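Local coordinates for gamma-glutamyl-gamma-aminobutyraldehyde dehydrogenase (PDB 4LIH), which probably oxidises aldehydes such as gamma-glutamyl-gamma-aminobutyraldehyde to the corresponding carboxylic acids, using NAD(P)+ as the electron acceptor, at residues N68-A73 against N226-A231; S195-P200 against K236-H241; R314-R319 against D421-I426; A324-L329 against L412-F417. All coordinates share one frame; numbering follows the deposited sequence. Where two conformers were deposited one is given.

Interaction 1: residues N68-A73 against N226-A231; sequences NAAVAA and NVVPGA
A70 is the point at which helix 64-80 meets the end of strand 225-227, and its methyl group carries the tight part of the contact. The CB of A70 lies 3.7 Å from CG2 of V228 and 4.2 Å from CB of N226, so one small side chain is set against two residues that both point toward the helix. The V228 branch that touches is the one anti to the carbonyl carbon; CG1, with chi1 at 178°, stands anti to the backbone N and takes no part. The CA atoms of A70 and N226 come within 6.2 Å, a spacing that the short alanine side chain permits.

The contact thins out one helical turn later. There the A73 methyl group is 4.4 Å from OD1 of N226, a marginal approach, and on the far face of the helix A72 is exposed to solvent. The amide of N226 passes near the A70 carbonyl, with ND2 3.8 Å from O, too far for a bond. Its polar atoms are satisfied elsewhere: OD1 accepts from the backbone N of D33, while ND2 donates to the carbonyls of V196 and G223. Those bonds fix the amide's rotation beside the helix. V197 of strand 195-199 and I32 of strand 30-32 also touch A70, so helix 64-80 lies over neighbouring strands, while V227, its side chain directed away from helix 64-80, packs on helix 206-218.

Interaction 2: residues S195-P200 against K236-H241; sequences SVVLKP and KLLALH
L238 meets V197 and K199 with its two methyl groups, and reading 236-241 in order shows how the helix delivers it. K236 and L237 come first, at the last turns of helix 232-240; K236 is exposed, whereas L237 leans on E64 of helix 64-80. Next comes L238, the residue whose CA lies closest to the strand, 8.5 Å from the CA of V197. Its CG is anti to the carbonyl carbon (chi1 -71°), which sends the fork toward strand 195-199. CD2 reaches CG1 of V197 at 4.0 Å, the two side chains crossing at a slant, and CD1 reaches CB of K199, also at 4.0 Å. V197 and K199 are two apart on the strand and so lie on the same face, one for each prong of the leucine. A239 and L240 then turn to helix 253-266, where both touch Y262. At H241 the chain leaves helical angles, and its NE2 bonds to OD1 of N68.

K199 contributes only its aliphatic base to L238. Beyond CB the chain bends at chi2 and chi3 and carries NZ away to the carbonyl O of P200, 2.9 Å off, with the donor 38° above the carbonyl plane; the carbonyls of G230 and A231 accept from NZ as well. The chemistry is thus divided along one side chain: methyl and methylene groups pack against the helix, while the buried ammonium is satisfied by backbone oxygens.

Interaction 3: residues R314-R319 against D421-I426; sequences RLLVHR and DEAVRI
R314 and L316 make a mixed polar and apolar contact with helix 420-428, which covers one face of the mixed sheet containing strand 314-318. The strand and helix segments run nearly antiparallel, at 170°, with axes 9.6 Å apart at closest approach. Such spacing is bridged by L316: its CD2 lies 3.9 Å from CG2 of I426 and 4.2 Å from CB of A423, and it also rests 3.3 Å from the A423 carbonyl O. A423 presents only a methyl group there, and the two CA atoms approach to 6.8 Å.

The polar part is R314 NH1 donating to O of I426, at 2.8 Å and with an N-H...O angle of 161°. The oxygen lies at the guanidinium edge, close to its plane, although the donor stands 50° above the carbonyl plane. A bend at chi3 turns the group to this position. NH2 bonds to the A427 carbonyl and NE to that of K278, so three backbone oxygens fix the orientation of the guanidinium near the end of the helix. A helix laid antiparallel across parallel strands 280-283, 314-318 and 411-417 is characteristic of the layered alpha/beta, Rossmann-like catalytic domain of aldehyde dehydrogenases.

Interaction 4: residues A324-L329 against L412-F417; sequences AFIEKL and LSVIVF
I326 and L329 of helix 319-333 pack on L412 and V414 of strand 411-417, a helix-on-sheet contact in the alpha/beta fold of the aldehyde dehydrogenase catalytic domain. Helix 319-333 follows strand 314-318 in the chain and packs across the neighbouring strand 411-417, which runs parallel to strand 314-318 in the sheet. The helix and strand segments point in nearly opposite directions, 166° between them. Their axes stay 11.4 Å apart, a gap bridged by the branched aliphatic side chains of I326, L329, L412 and V414.

The main bump on the helix is L329. Its CG sits anti to the backbone N (chi1 -174°), which extends the side chain toward the sheet, and CD2 enters the notch between L412 and V414, residues on the same face of the strand. CD2 of L329 meets CD2 of L412 at 3.8 Å and CG2 of V414 at 4.0 Å, reaching each tip to tip. I326, one turn earlier, approaches differently: its CA-CB bond does not aim at the strand, yet the chain end swings closer and lies obliquely across V414. V414 therefore stands between the two helix residues, offering a separate methyl to each. Around this core, L315 touches both L329 and L412, while A297 of helix 290-302 and V393 of strand 388-395 border L329 and V414. The I326 contact is the smaller one, a single approach of its CD1 to CG1 of V414 at 4.1 Å.

The four contacts form two pairs on opposite sides of the chain's centre. Interactions 1 and 2 have centres about 7 Å apart and share one sheet, where strands 195-199 and 225-227 are neighbours; their segments alternate along the chain, so the two closures interlock. Interactions 3 and 4 lie about 11 Å apart on the other sheet, joined through neighbouring strands 314-318 and 411-417, with interaction 4 nested inside the loop closed by interaction 3. Between the pairs the centres are 41 to 47 Å apart, and interactions 1 and 2 close before 3 and 4 open. This fits two alpha/beta domains, probably the coenzyme-binding and catalytic ones, each packed separately.

Interaction 1: residues N68-A73 against N226-A231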
loop_
_atom_site.group_PDB
_atom_site.type_symbol
_atom_site.label_atom_id
_atom_site.label_comp_id
_atom_site.label_asym_id
_atom_site.label_seq_id
_atom_site.Cartn_x
_atom_site.Cartn_y
_atom_site.Cartn_z
ATOM N N ASN A 68 17.881 -24.250 -26.235
ATOM C CA ASN A 68 16.535 -24.621 -26.646
ATOM C C ASN A 68 15.913 -25.687 -25.748
ATOM O O ASN A 68 14.735 -25.589 -25.428
ATOM C CB ASN A 68 16.477 -25.084 -28.097
ATOM C CG ASN A 68 16.495 -23.946 -29.086
ATOM O OD1 ASN A 68 16.295 -22.755 -28.768
ATOM N ND2 ASN A 68 16.741 -24.320 -30.332
ATOM N N ALA A 69 16.703 -26.689 -25.322
ATOM C CA ALA A 69 16.199 -27.691 -24.391
ATOM C C ALA A 69 15.747 -27.068 -23.041
ATOM O O ALA A 69 14.669 -27.431 -22.506
ATOM C CB ALA A 69 17.241 -28.767 -24.152
ATOM N N ALA A 70 16.556 -26.120 -22.530
ATOM C CA ALA A 70 16.291 -25.434 -21.258
ATOM C C ALA A 70 15.027 -24.598 -21.366
ATOM O O ALA A 70 14.159 -24.688 -20.531
ATOM C CB ALA A 70 17.468 -24.560 -20.869
ATOM N N VAL A 71 14.907 -23.817 -22.441
ATOM C CA VAL A 71 13.749 -22.989 -22.667
ATOM C C VAL A 71 12.455 -23.788 -22.853
ATOM O O VAL A 71 11.407 -23.402 -22.331
ATOM C CB VAL A 71 13.976 -22.009 -23.850
ATOM C CG1 VAL A 71 12.671 -21.354 -24.255
ATOM C CG2 VAL A 71 15.024 -20.960 -23.487
ATOM N N ALA A 72 12.542 -24.904 -23.563
ATOM C CA ALA A 72 11.404 -25.798 -23.786
ATOM C C ALA A 72 10.899 -26.410 -22.484
ATOM O O ALA A 72 9.675 -26.454 -22.246
ATOM C CB ALA A 72 11.765 -26.898 -24.783
ATOM N N ALA A 73 11.837 -26.834 -21.641
ATOM C CA ALA A 73 11.498 -27.428 -20.339
ATOM C C ALA A 73 10.843 -26.389 -19.408
ATOM O O ALA A 73 9.924 -26.680 -18.655
ATOM C CB ALA A 73 12.745 -28.021 -19.675
ATOM N N ASN A 226 16.758 -23.969 -14.400
ATOM C CA ASN A 226 17.779 -24.547 -15.285
ATOM C C ASN A 226 18.991 -23.615 -15.329
ATOM O O ASN A 226 18.844 -22.381 -15.319
ATOM C CB ASN A 226 17.255 -24.648 -16.705
ATOM C CG ASN A 226 15.856 -25.220 -16.784
ATOM O OD1 ASN A 226 15.665 -26.437 -16.759
ATOM N ND2 ASN A 226 14.856 -24.335 -16.789
ATOM N N VAL A 227 20.188 -24.208 -15.416
ATOM C CA VAL A 227 21.437 -23.458 -15.502
ATOM C C VAL A 227 22.187 -23.946 -16.756
ATOM O O VAL A 227 22.384 -25.178 -16.957
ATOM C CB VAL A 227 22.292 -23.607 -14.207
ATOM C CG1 VAL A 227 23.687 -22.994 -14.368
ATOM C CG2 VAL A 227 21.562 -22.977 -13.010
ATOM N N VAL A 228 22.511 -22.995 -17.626
ATOM C CA VAL A 228 23.137 -23.226 -18.921
ATOM C C VAL A 228 24.477 -22.490 -18.977
ATOM O O VAL A 228 24.543 -21.329 -19.399
ATOM C CB VAL A 228 22.215 -22.744 -20.064
ATOM C CG1 VAL A 228 22.845 -22.908 -21.433
ATOM C CG2 VAL A 228 20.912 -23.490 -19.991
ATOM N N PRO A 229 25.548 -23.179 -18.563
ATOM C CA PRO A 229 26.876 -22.555 -18.636
ATOM C C PRO A 229 27.352 -22.367 -20.088
ATOM O O PRO A 229 26.857 -23.062 -20.991
ATOM C CB PRO A 229 27.786 -23.525 -17.865
ATOM C CG PRO A 229 26.956 -24.662 -17.423
ATOM C CD PRO A 229 25.578 -24.532 -17.989
ATOM N N GLY A 230 28.301 -21.431 -20.277
ATOM C CA GLY A 230 28.867 -21.116 -21.606
ATOM C C GLY A 230 29.291 -19.663 -21.698
ATOM O O GLY A 230 29.301 -18.942 -20.685
ATOM N N ALA A 231 29.606 -19.220 -22.907
ATOM C CA ALA A 231 30.116 -17.889 -23.147
ATOM C C ALA A 231 28.996 -16.939 -23.643
ATOM O O ALA A 231 27.871 -16.989 -23.161
ATOM C CB ALA A 231 31.297 -17.949 -24.124
#

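Interaction 2: residues S195-P200 against K236-H241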
loop_
_atom_site.group_PDB
_atom_site.type_symbol
_atom_site.label_atom_id
_atom_site.label_comp_id
_atom_site.label_asym_id
_atom_site.label_seq_id
_atom_site.Cartn_x
_atom_site.Cartn_y
_atom_site.Cartn_z
ATOM N N SER A 195 9.192 -19.908 -14.455
ATOM C CA SER A 195 10.307 -20.779 -14.791
ATOM C C SER A 195 11.504 -19.929 -15.172
ATOM O O SER A 195 11.361 -18.842 -15.798
ATOM C CB SER A 195 9.925 -21.701 -15.923
ATOM O OG SER A 195 8.932 -22.553 -15.475
ATOM N N VAL A 196 12.664 -20.393 -14.759
ATOM C CA VAL A 196 13.921 -19.678 -14.971
ATOM C C VAL A 196 14.979 -20.491 -15.736
ATOM O O VAL A 196 15.236 -21.673 -15.438
ATOM C CB VAL A 196 14.489 -19.194 -13.630
ATOM C CG1 VAL A 196 15.894 -18.573 -13.780
ATOM C CG2 VAL A 196 13.529 -18.184 -13.030
ATOM N N VAL A 197 15.587 -19.820 -16.709
ATOM C CA VAL A 197 16.815 -20.273 -17.352
ATOM C C VAL A 197 17.914 -19.265 -17.001
ATOM O O VAL A 197 17.901 -18.096 -17.421
ATOM C CB VAL A 197 16.618 -20.447 -18.846
ATOM C CG1 VAL A 197 17.857 -21.080 -19.471
ATOM C CG2 VAL A 197 15.383 -21.335 -19.092
ATOM N N LEU A 198 18.848 -19.728 -16.181
ATOM C CA LEU A 198 19.968 -18.916 -15.748
ATOM C C LEU A 198 21.245 -19.240 -16.560
ATOM O O LEU A 198 21.593 -20.402 -16.751
ATOM C CB LEU A 198 20.225 -19.147 -14.286
ATOM C CG LEU A 198 21.417 -18.489 -13.580
ATOM C CD1 LEU A 198 21.125 -17.051 -13.351
ATOM C CD2 LEU A 198 21.616 -19.209 -12.248
ATOM N N LYS A 199 21.909 -18.194 -17.025
ATOM C CA LYS A 199 23.137 -18.286 -17.798
ATOM C C LYS A 199 24.198 -17.555 -16.990
ATOM O O LYS A 199 24.298 -16.322 -17.047
ATOM C CB LYS A 199 22.963 -17.672 -19.180
ATOM C CG LYS A 199 23.794 -18.344 -20.284
ATOM C CD LYS A 199 25.300 -18.246 -20.060
ATOM C CE LYS A 199 25.823 -16.867 -20.386
ATOM N NZ LYS A 199 27.281 -16.678 -20.166
ATOM N N PRO A 200 24.985 -18.297 -16.208
ATOM C CA PRO A 200 26.078 -17.708 -15.440
ATOM C C PRO A 200 27.248 -17.296 -16.351
ATOM O O PRO A 200 27.311 -17.764 -17.475
ATOM C CB PRO A 200 26.459 -18.846 -14.492
ATOM C CG PRO A 200 26.155 -20.084 -15.282
ATOM C CD PRO A 200 24.877 -19.751 -15.969
ATOM N N LYS A 236 23.030 -14.355 -25.971
ATOM C CA LYS A 236 22.367 -13.935 -27.220
ATOM C C LYS A 236 21.113 -14.698 -27.494
ATOM O O LYS A 236 20.083 -14.123 -27.822
ATOM C CB LYS A 236 23.251 -14.159 -28.469
ATOM C CG LYS A 236 24.489 -13.295 -28.494
ATOM C CD LYS A 236 25.401 -13.635 -29.672
ATOM C CE LYS A 236 26.689 -12.835 -29.565
ATOM N NZ LYS A 236 27.523 -12.863 -30.807
ATOM N N LEU A 237 21.215 -16.023 -27.432
ATOM C CA LEU A 237 20.145 -16.858 -27.892
ATOM C C LEU A 237 18.965 -16.690 -26.956
ATOM O O LEU A 237 17.843 -16.753 -27.386
ATOM C CB LEU A 237 20.591 -18.325 -27.998
ATOM C CG LEU A 237 21.635 -18.672 -29.095
ATOM C CD1 LEU A 237 22.190 -20.064 -28.831
ATOM C CD2 LEU A 237 21.079 -18.632 -30.511
ATOM N N LEU A 238 19.225 -16.484 -25.678
ATOM C CA LEU A 238 18.140 -16.225 -24.727
ATOM C C LEU A 238 17.487 -14.844 -24.973
ATOM O O LEU A 238 16.282 -14.698 -24.852
ATOM C CB LEU A 238 18.628 -16.376 -23.278
ATOM C CG LEU A 238 18.922 -17.811 -22.813
ATOM C CD1 LEU A 238 19.722 -17.881 -21.512
ATOM C CD2 LEU A 238 17.644 -18.602 -22.641
ATOM N N ALA A 239 18.276 -13.841 -25.350
ATOM C CA ALA A 239 17.702 -12.553 -25.649
ATOM C C ALA A 239 16.875 -12.593 -26.927
ATOM O O ALA A 239 15.854 -11.891 -27.037
ATOM C CB ALA A 239 18.773 -11.465 -25.662
ATOM N N LEU A 240 17.237 -13.473 -27.855
ATOM C CA LEU A 240 16.503 -13.628 -29.124
ATOM C C LEU A 240 15.335 -14.606 -29.077
ATOM O O LEU A 240 14.498 -14.620 -29.981
ATOM C CB LEU A 240 17.459 -14.105 -30.247
ATOM C CG LEU A 240 18.481 -13.067 -30.685
ATOM C CD1 LEU A 240 19.683 -13.705 -31.385
ATOM C CD2 LEU A 240 17.772 -12.057 -31.597
ATOM N N HIS A 241 15.258 -15.426 -28.026
ATOM C CA HIS A 241 14.369 -16.562 -28.047
ATOM C C HIS A 241 12.897 -16.191 -28.099
ATOM O O HIS A 241 12.405 -15.366 -27.327
ATOM C CB HIS A 241 14.628 -17.522 -26.874
ATOM C CG HIS A 241 14.277 -18.942 -27.187
ATOM N ND1 HIS A 241 12.986 -19.363 -27.336
ATOM C CD2 HIS A 241 15.050 -20.030 -27.453
ATOM C CE1 HIS A 241 12.961 -20.648 -27.648
ATOM N NE2 HIS A 241 14.205 -21.075 -27.713
#

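Interaction 3: residues R314-R319 against D421-I426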
loop_
_atom_site.group_PDB
_atom_site.type_symbol
_atom_site.label_atom_id
_atom_site.label_comp_id
_atom_site.label_asym_id
_atom_site.label_seq_id
_atom_site.Cartn_x
_atom_site.Cartn_y
_atom_site.Cartn_z
ATOM N N ARG A 314 34.593 7.567 -7.286
ATOM C CA ARG A 314 34.943 8.985 -7.254
ATOM C C ARG A 314 34.701 9.409 -5.812
ATOM O O ARG A 314 33.548 9.376 -5.349
ATOM C CB ARG A 314 34.096 9.854 -8.214
ATOM C CG ARG A 314 34.250 9.499 -9.643
ATOM C CD ARG A 314 33.471 10.373 -10.606
ATOM N NE ARG A 314 32.048 10.205 -10.507
ATOM C CZ ARG A 314 31.118 11.170 -10.638
ATOM N NH1 ARG A 314 31.427 12.434 -10.861
ATOM N NH2 ARG A 314 29.838 10.852 -10.541
ATOM N N LEU A 315 35.789 9.697 -5.094
ATOM C CA LEU A 315 35.719 10.297 -3.757
ATOM C C LEU A 315 35.879 11.792 -3.881
ATOM O O LEU A 315 36.945 12.298 -4.228
ATOM C CB LEU A 315 36.802 9.735 -2.843
ATOM C CG LEU A 315 36.722 10.327 -1.437
ATOM C CD1 LEU A 315 35.711 9.560 -0.616
ATOM C CD2 LEU A 315 38.080 10.393 -0.754
ATOM N N LEU A 316 34.786 12.493 -3.622
ATOM C CA LEU A 316 34.738 13.930 -3.670
ATOM C C LEU A 316 34.914 14.413 -2.234
ATOM O O LEU A 316 34.088 14.087 -1.361
ATOM C CB LEU A 316 33.390 14.393 -4.184
ATOM C CG LEU A 316 33.153 14.463 -5.686
ATOM C CD1 LEU A 316 33.495 13.183 -6.395
ATOM C CD2 LEU A 316 31.713 14.861 -6.029
ATOM N N VAL A 317 35.958 15.192 -1.994
ATOM C CA VAL A 317 36.305 15.623 -0.644
ATOM C C VAL A 317 36.517 17.128 -0.582
ATOM O O VAL A 317 37.151 17.706 -1.439
ATOM C CB VAL A 317 37.558 14.885 -0.145
ATOM C CG1 VAL A 317 38.743 15.130 -1.045
ATOM C CG2 VAL A 317 37.873 15.259 1.292
ATOM N N HIS A 318 35.986 17.764 0.442
ATOM C CA HIS A 318 36.085 19.208 0.559
ATOM C C HIS A 318 37.533 19.611 0.853
ATOM O O HIS A 318 38.211 18.985 1.644
ATOM C CB HIS A 318 35.153 19.714 1.669
ATOM C CG HIS A 318 34.971 21.195 1.677
ATOM N ND1 HIS A 318 35.928 22.064 2.168
ATOM C CD2 HIS A 318 33.917 21.963 1.321
ATOM C CE1 HIS A 318 35.489 23.305 2.057
ATOM N NE2 HIS A 318 34.271 23.272 1.546
ATOM N N ARG A 319 37.996 20.675 0.218
ATOM C CA ARG A 319 39.391 21.146 0.384
ATOM C C ARG A 319 39.858 21.256 1.831
ATOM O O ARG A 319 41.016 20.938 2.138
ATOM C CB ARG A 319 39.574 22.500 -0.318
ATOM C CG ARG A 319 41.041 22.874 -0.537
ATOM C CD ARG A 319 41.192 24.178 -1.307
ATOM N NE ARG A 319 40.475 24.162 -2.581
ATOM C CZ ARG A 319 40.899 23.569 -3.692
ATOM N NH1 ARG A 319 42.049 22.924 -3.734
ATOM N NH2 ARG A 319 40.167 23.636 -4.789
ATOM N N ASP A 421 27.400 22.709 -3.526
ATOM C CA ASP A 421 26.690 22.716 -4.816
ATOM C C ASP A 421 27.603 22.246 -5.953
ATOM O O ASP A 421 27.166 21.535 -6.851
ATOM C CB ASP A 421 26.114 24.089 -5.112
ATOM C CG ASP A 421 25.020 24.471 -4.139
ATOM O OD1 ASP A 421 24.247 23.584 -3.706
ATOM O OD2 ASP A 421 24.914 25.671 -3.816
ATOM N N GLU A 422 28.867 22.650 -5.905
ATOM C CA GLU A 422 29.891 22.139 -6.821
ATOM C C GLU A 422 29.989 20.608 -6.714
ATOM O O GLU A 422 30.107 19.927 -7.732
ATOM C CB GLU A 422 31.245 22.751 -6.461
ATOM C CG GLU A 422 32.419 22.230 -7.245
ATOM C CD GLU A 422 33.753 22.817 -6.806
ATOM O OE1 GLU A 422 33.871 23.445 -5.734
ATOM O OE2 GLU A 422 34.718 22.629 -7.561
ATOM N N ALA A 423 29.967 20.075 -5.488
ATOM C CA ALA A 423 30.141 18.607 -5.314
ATOM C C ALA A 423 28.953 17.902 -5.944
ATOM O O ALA A 423 29.096 16.819 -6.561
ATOM C CB ALA A 423 30.280 18.220 -3.860
ATOM N N VAL A 424 27.787 18.488 -5.757
ATOM C CA VAL A 424 26.573 17.912 -6.340
ATOM C C VAL A 424 26.640 17.945 -7.868
ATOM O O VAL A 424 26.309 16.945 -8.530
ATOM C CB VAL A 424 25.278 18.543 -5.799
ATOM C CG1 VAL A 424 24.072 18.082 -6.629
ATOM C CG2 VAL A 424 25.074 18.193 -4.333
ATOM N N ARG A 425 27.078 19.077 -8.429
ATOM C CA ARG A 425 27.223 19.206 -9.873
ATOM C C ARG A 425 28.199 18.156 -10.427
ATOM O O ARG A 425 27.884 17.480 -11.387
ATOM C CB ARG A 425 27.655 20.629 -10.265
ATOM C CG ARG A 425 26.559 21.672 -10.067
ATOM C CD ARG A 425 26.933 23.045 -10.591
ATOM N NE ARG A 425 28.327 23.389 -10.333
ATOM C CZ ARG A 425 28.731 24.281 -9.440
ATOM N NH1 ARG A 425 27.858 24.915 -8.685
ATOM N NH2 ARG A 425 30.013 24.532 -9.300
ATOM N N ILE A 426 29.354 17.989 -9.787
ATOM C CA ILE A 426 30.329 16.961 -10.205
ATOM C C ILE A 426 29.727 15.540 -10.063
ATOM O O ILE A 426 29.834 14.710 -10.966
ATOM C CB ILE A 426 31.646 17.093 -9.388
ATOM C CG1 ILE A 426 32.354 18.429 -9.719
ATOM C CG2 ILE A 426 32.569 15.903 -9.654
ATOM C CD1 ILE A 426 33.488 18.744 -8.754
#

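Interaction 4: residues A324-L329 against L412-F417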
loop_
_atom_site.group_PDB
_atom_site.type_symbol
_atom_site.label_atom_id
_atom_site.label_comp_id
_atom_site.label_asym_id
_atom_site.label_seq_id
_atom_site.Cartn_x
_atom_site.Cartn_y
_atom_site.Cartn_z
ATOM N N ALA A 324 44.009 15.765 5.628
ATOM C CA ALA A 324 43.785 14.815 6.708
ATOM C C ALA A 324 43.024 13.578 6.235
ATOM O O ALA A 324 43.274 12.480 6.723
ATOM C CB ALA A 324 43.008 15.472 7.836
ATOM N N PHE A 325 42.066 13.778 5.322
ATOM C CA PHE A 325 41.249 12.696 4.850
ATOM C C PHE A 325 42.065 11.723 4.008
ATOM O O PHE A 325 41.976 10.515 4.225
ATOM C CB PHE A 325 40.044 13.201 4.046
ATOM C CG PHE A 325 38.972 12.163 3.893
ATOM C CD1 PHE A 325 38.089 11.911 4.938
ATOM C CD2 PHE A 325 38.906 11.383 2.772
ATOM C CE1 PHE A 325 37.111 10.934 4.823
ATOM C CE2 PHE A 325 37.923 10.410 2.647
ATOM C CZ PHE A 325 37.042 10.185 3.666
ATOM N N ILE A 326 42.861 12.255 3.076
ATOM C CA ILE A 326 43.707 11.434 2.210
ATOM C C ILE A 326 44.705 10.649 3.091
ATOM O O ILE A 326 44.903 9.450 2.898
ATOM C CB ILE A 326 44.402 12.291 1.103
ATOM C CG1 ILE A 326 43.360 12.753 0.057
ATOM C CG2 ILE A 326 45.505 11.517 0.360
ATOM C CD1 ILE A 326 43.910 13.801 -0.923
ATOM N N GLU A 327 45.307 11.301 4.093
ATOM C CA GLU A 327 46.139 10.555 5.042
ATOM C C GLU A 327 45.413 9.320 5.622
ATOM O O GLU A 327 45.963 8.225 5.599
ATOM C CB GLU A 327 46.676 11.453 6.161
ATOM C CG GLU A 327 47.629 10.728 7.101
ATOM C CD GLU A 327 48.110 11.583 8.272
ATOM O OE1 GLU A 327 47.410 12.541 8.671
ATOM O OE2 GLU A 327 49.156 11.226 8.860
ATOM N N LYS A 328 44.183 9.492 6.105
ATOM C CA LYS A 328 43.415 8.398 6.700
ATOM C C LYS A 328 43.052 7.320 5.676
ATOM O O LYS A 328 43.067 6.131 5.987
ATOM C CB LYS A 328 42.153 8.946 7.397
ATOM C CG LYS A 328 42.467 9.830 8.623
ATOM C CD LYS A 328 41.218 10.556 9.102
ATOM C CE LYS A 328 41.449 11.398 10.348
ATOM N NZ LYS A 328 41.934 10.642 11.528
ATOM N N LEU A 329 42.803 7.746 4.442
ATOM C CA LEU A 329 42.496 6.872 3.307
ATOM C C LEU A 329 43.674 5.964 2.956
ATOM O O LEU A 329 43.529 4.733 2.762
ATOM C CB LEU A 329 42.136 7.774 2.113
ATOM C CG LEU A 329 41.637 7.192 0.834
ATOM C CD1 LEU A 329 40.309 6.446 1.046
ATOM C CD2 LEU A 329 41.458 8.341 -0.157
ATOM N N LEU A 412 40.765 4.302 -7.250
ATOM C CA LEU A 412 39.988 5.398 -6.756
ATOM C C LEU A 412 40.458 6.723 -7.331
ATOM O O LEU A 412 41.687 7.011 -7.381
ATOM C CB LEU A 412 40.110 5.472 -5.235
ATOM C CG LEU A 412 39.250 6.571 -4.550
ATOM C CD1 LEU A 412 37.753 6.288 -4.650
ATOM C CD2 LEU A 412 39.613 6.698 -3.100
ATOM N N SER A 413 39.483 7.555 -7.708
ATOM C CA SER A 413 39.699 8.927 -8.163
ATOM C C SER A 413 39.251 9.876 -7.052
ATOM O O SER A 413 38.056 9.946 -6.720
ATOM C CB SER A 413 38.905 9.214 -9.454
ATOM O OG SER A 413 39.463 8.539 -10.562
ATOM N N VAL A 414 40.216 10.579 -6.460
ATOM C CA VAL A 414 39.971 11.572 -5.443
ATOM C C VAL A 414 39.867 12.964 -6.089
ATOM O O VAL A 414 40.799 13.435 -6.761
ATOM C CB VAL A 414 41.083 11.596 -4.367
ATOM C CG1 VAL A 414 40.797 12.672 -3.342
ATOM C CG2 VAL A 414 41.185 10.258 -3.665
ATOM N N ILE A 415 38.734 13.627 -5.844
ATOM C CA ILE A 415 38.387 14.904 -6.504
ATOM C C ILE A 415 38.085 15.909 -5.421
ATOM O O ILE A 415 37.299 15.621 -4.538
ATOM C CB ILE A 415 37.140 14.750 -7.427
ATOM C CG1 ILE A 415 37.457 13.743 -8.533
ATOM C CG2 ILE A 415 36.675 16.128 -7.951
ATOM C CD1 ILE A 415 36.279 13.195 -9.317
ATOM N N VAL A 416 38.724 17.076 -5.478
ATOM C CA VAL A 416 38.531 18.112 -4.471
ATOM C C VAL A 416 37.451 19.099 -4.888
ATOM O O VAL A 416 37.297 19.364 -6.071
ATOM C CB VAL A 416 39.844 18.886 -4.213
ATOM C CG1 VAL A 416 40.207 19.772 -5.411
ATOM C CG2 VAL A 416 39.680 19.737 -2.971
ATOM N N PHE A 417 36.705 19.637 -3.928
ATOM C CA PHE A 417 35.749 20.667 -4.231
ATOM C C PHE A 417 35.718 21.696 -3.127
ATOM O O PHE A 417 36.218 21.457 -2.011
ATOM C CB PHE A 417 34.355 20.081 -4.414
ATOM C CG PHE A 417 33.758 19.510 -3.154
ATOM C CD1 PHE A 417 32.936 20.283 -2.337
ATOM C CD2 PHE A 417 33.958 18.164 -2.819
ATOM C CE1 PHE A 417 32.357 19.740 -1.211
ATOM C CE2 PHE A 417 33.373 17.615 -1.685
ATOM C CZ PHE A 417 32.588 18.395 -0.878
#